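Local coordinates for listeria nuclear targeted protein A (Listeria monocytogenes, PDB 4CIH) that relieves repression of host interferon-stimulated genes by blocking recruitment of the chromatin repressor BAHD1 to them, at residues E80-I85 and T134-L139. The protein carries 2 engineered substitutions. Sequence-based numbering, arbitrary orientation.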
loop_
_atom_site.group_PDB
_atom_site.type_symbol
_atom_site.label_atom_id
_atom_site.label_comp_id
_atom_site.label_asym_id
_atom_site.label_seq_id
_atom_site.Cartn_x
_atom_site.Cartn_y
_atom_site.Cartn_z
ATOM N N GLU A 80 -3.945 16.798 -3.580
ATOM C CA GLU A 80 -5.075 15.974 -3.170
ATOM C C GLU A 80 -5.184 14.814 -4.116
ATOM O O GLU A 80 -5.490 13.696 -3.688
ATOM C CB GLU A 80 -6.432 16.703 -3.202
ATOM C CG GLU A 80 -7.584 15.852 -3.795
ATOM C CD GLU A 80 -8.323 14.957 -2.776
ATOM O OE1 GLU A 80 -7.747 14.616 -1.737
ATOM O OE2 GLU A 80 -9.498 14.583 -2.981
ATOM N N ALA A 81 -5.018 15.111 -5.401
ATOM C CA ALA A 81 -5.045 14.123 -6.464
ATOM C C ALA A 81 -4.227 12.939 -6.026
ATOM O O ALA A 81 -4.737 11.815 -6.022
ATOM C CB ALA A 81 -4.481 14.719 -7.746
ATOM N N PHE A 82 -2.994 13.215 -5.589
ATOM C CA PHE A 82 -2.033 12.222 -5.083
ATOM C C PHE A 82 -2.515 11.464 -3.854
ATOM O O PHE A 82 -2.338 10.245 -3.736
ATOM C CB PHE A 82 -0.687 12.913 -4.765
ATOM C CG PHE A 82 0.166 12.148 -3.802
ATOM C CD1 PHE A 82 0.772 10.954 -4.199
ATOM C CD2 PHE A 82 0.364 12.608 -2.495
ATOM C CE1 PHE A 82 1.526 10.211 -3.315
ATOM C CE2 PHE A 82 1.152 11.885 -1.628
ATOM C CZ PHE A 82 1.711 10.681 -2.032
ATOM N N LYS A 83 -3.075 12.203 -2.900
ATOM C CA LYS A 83 -3.606 11.580 -1.696
ATOM C C LYS A 83 -4.742 10.667 -2.136
ATOM O O LYS A 83 -4.890 9.555 -1.616
ATOM C CB LYS A 83 -4.062 12.662 -0.690
ATOM C CG LYS A 83 -4.993 12.230 0.455
ATOM C CD LYS A 83 -6.480 12.343 0.169
ATOM C CE LYS A 83 -7.324 12.054 1.430
ATOM N NZ LYS A 83 -8.031 13.234 2.013
ATOM N N LYS A 84 -5.560 11.155 -3.071
ATOM C CA LYS A 84 -6.843 10.524 -3.436
ATOM C C LYS A 84 -6.558 9.180 -4.051
ATOM O O LYS A 84 -7.215 8.190 -3.746
ATOM C CB LYS A 84 -7.602 11.409 -4.435
ATOM C CG LYS A 84 -8.693 10.671 -5.182
ATOM C CD LYS A 84 -9.540 11.639 -5.997
ATOM C CE LYS A 84 -10.449 10.873 -6.925
ATOM N NZ LYS A 84 -10.177 11.313 -8.326
ATOM N N ILE A 85 -5.557 9.163 -4.924
ATOM C CA ILE A 85 -5.058 7.931 -5.486
ATOM C C ILE A 85 -4.305 7.149 -4.416
ATOM O O ILE A 85 -4.671 6.009 -4.111
ATOM C CB ILE A 85 -4.166 8.192 -6.713
ATOM C CG1 ILE A 85 -3.740 6.883 -7.364
ATOM C CG2 ILE A 85 -2.955 9.032 -6.356
ATOM C CD1 ILE A 85 -4.464 6.604 -8.653
ATOM N N THR A 134 2.261 8.898 -12.157
ATOM C CA THR A 134 2.185 10.264 -12.668
ATOM C C THR A 134 2.169 11.229 -11.482
ATOM O O THR A 134 3.101 12.024 -11.286
ATOM C CB THR A 134 0.991 10.453 -13.619
ATOM O OG1 THR A 134 1.211 9.648 -14.783
ATOM C CG2 THR A 134 0.838 11.920 -14.040
ATOM N N ALA A 135 1.159 11.072 -10.644
ATOM C CA ALA A 135 0.987 11.854 -9.410
ATOM C C ALA A 135 2.277 12.141 -8.617
ATOM O O ALA A 135 2.392 13.183 -7.970
ATOM C CB ALA A 135 -0.072 11.187 -8.500
ATOM N N LEU A 136 3.217 11.202 -8.606
ATOM C CA LEU A 136 4.508 11.453 -7.945
ATOM C C LEU A 136 5.382 12.321 -8.860
ATOM O O LEU A 136 5.970 13.350 -8.448
ATOM C CB LEU A 136 5.203 10.118 -7.627
ATOM C CG LEU A 136 4.780 9.213 -6.451
ATOM C CD1 LEU A 136 5.024 7.756 -6.797
ATOM C CD2 LEU A 136 5.491 9.529 -5.137
ATOM N N ASN A 137 5.439 11.923 -10.129
ATOM C CA ASN A 137 6.136 12.707 -11.152
ATOM C C ASN A 137 5.626 14.148 -11.154
ATOM O O ASN A 137 6.379 15.091 -11.396
ATOM C CB ASN A 137 5.920 12.094 -12.552
ATOM C CG ASN A 137 6.904 10.994 -12.867
ATOM O OD1 ASN A 137 7.851 10.750 -12.122
ATOM N ND2 ASN A 137 6.678 10.309 -13.966
ATOM N N ASN A 138 4.327 14.312 -10.903
ATOM C CA ASN A 138 3.750 15.654 -10.956
ATOM C C ASN A 138 4.134 16.430 -9.696
ATOM O O ASN A 138 4.398 17.640 -9.734
ATOM C CB ASN A 138 2.243 15.631 -11.304
ATOM C CG ASN A 138 1.990 15.236 -12.761
ATOM O OD1 ASN A 138 2.934 14.951 -13.499
ATOM N ND2 ASN A 138 0.725 15.219 -13.186
ATOM N N LEU A 139 4.275 15.676 -8.609
ATOM C CA LEU A 139 4.772 16.172 -7.344
ATOM C C LEU A 139 6.279 16.432 -7.491
ATOM O O LEU A 139 6.889 17.228 -6.753
ATOM C CB LEU A 139 4.498 15.099 -6.268
ATOM C CG LEU A 139 3.117 14.877 -5.633
ATOM C CD1 LEU A 139 3.323 13.977 -4.435
ATOM C CD2 LEU A 139 2.459 16.138 -5.114
#
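S72 OG is the best-held polar atom here: two hydrogen bonds grip it, one shared with E80 OE1 and one with K83 NZ, so carboxylate and ammonium from side chains about one helical turn apart meet on a single hydroxyl. That polar cluster lies away from 134-139; towards that segment the contact is wholly apolar, with no hydrogen bond crossing it. F82 carries it. CG of F82 stands anti to the backbone N (chi1 159°), which sends the ring between the helices. Over one face sits a methyl of L139: its CD1 lies 3.8 Å from the centroid of the F82 ring, 16° off the normal and slightly offset toward the rim on the CG side, a CH-pi contact. The two side chains cross at about a right angle, L139 CG being anti to its carbonyl carbon and beside its N. A135 CB lies instead at the ring edge, near its plane, and stands 4.2 Å from F82 CB. Consistent with so small a side chain, F82 CA and A135 CA come to 5.3 Å. The segments belong to the start of helix 77-103 and the end of helix 121-139, within LntA's four-helical up-and-down bundle; their short axes run antiparallel at 152° and approach to 9.4 Å. L136 CD2 meets F82 CE1 obliquely at 4.4 Å; L136 also touches L16 of helix 8-34. One turn on from F82, I85 brings CG2, the branch in the crowded position between backbone N and carbonyl carbon, to 4.2 Å from A135 CB. Around the buried F82 ring, I12, I69 and L132 add further apolar contacts, and the F86 ring meets it with planes inclined.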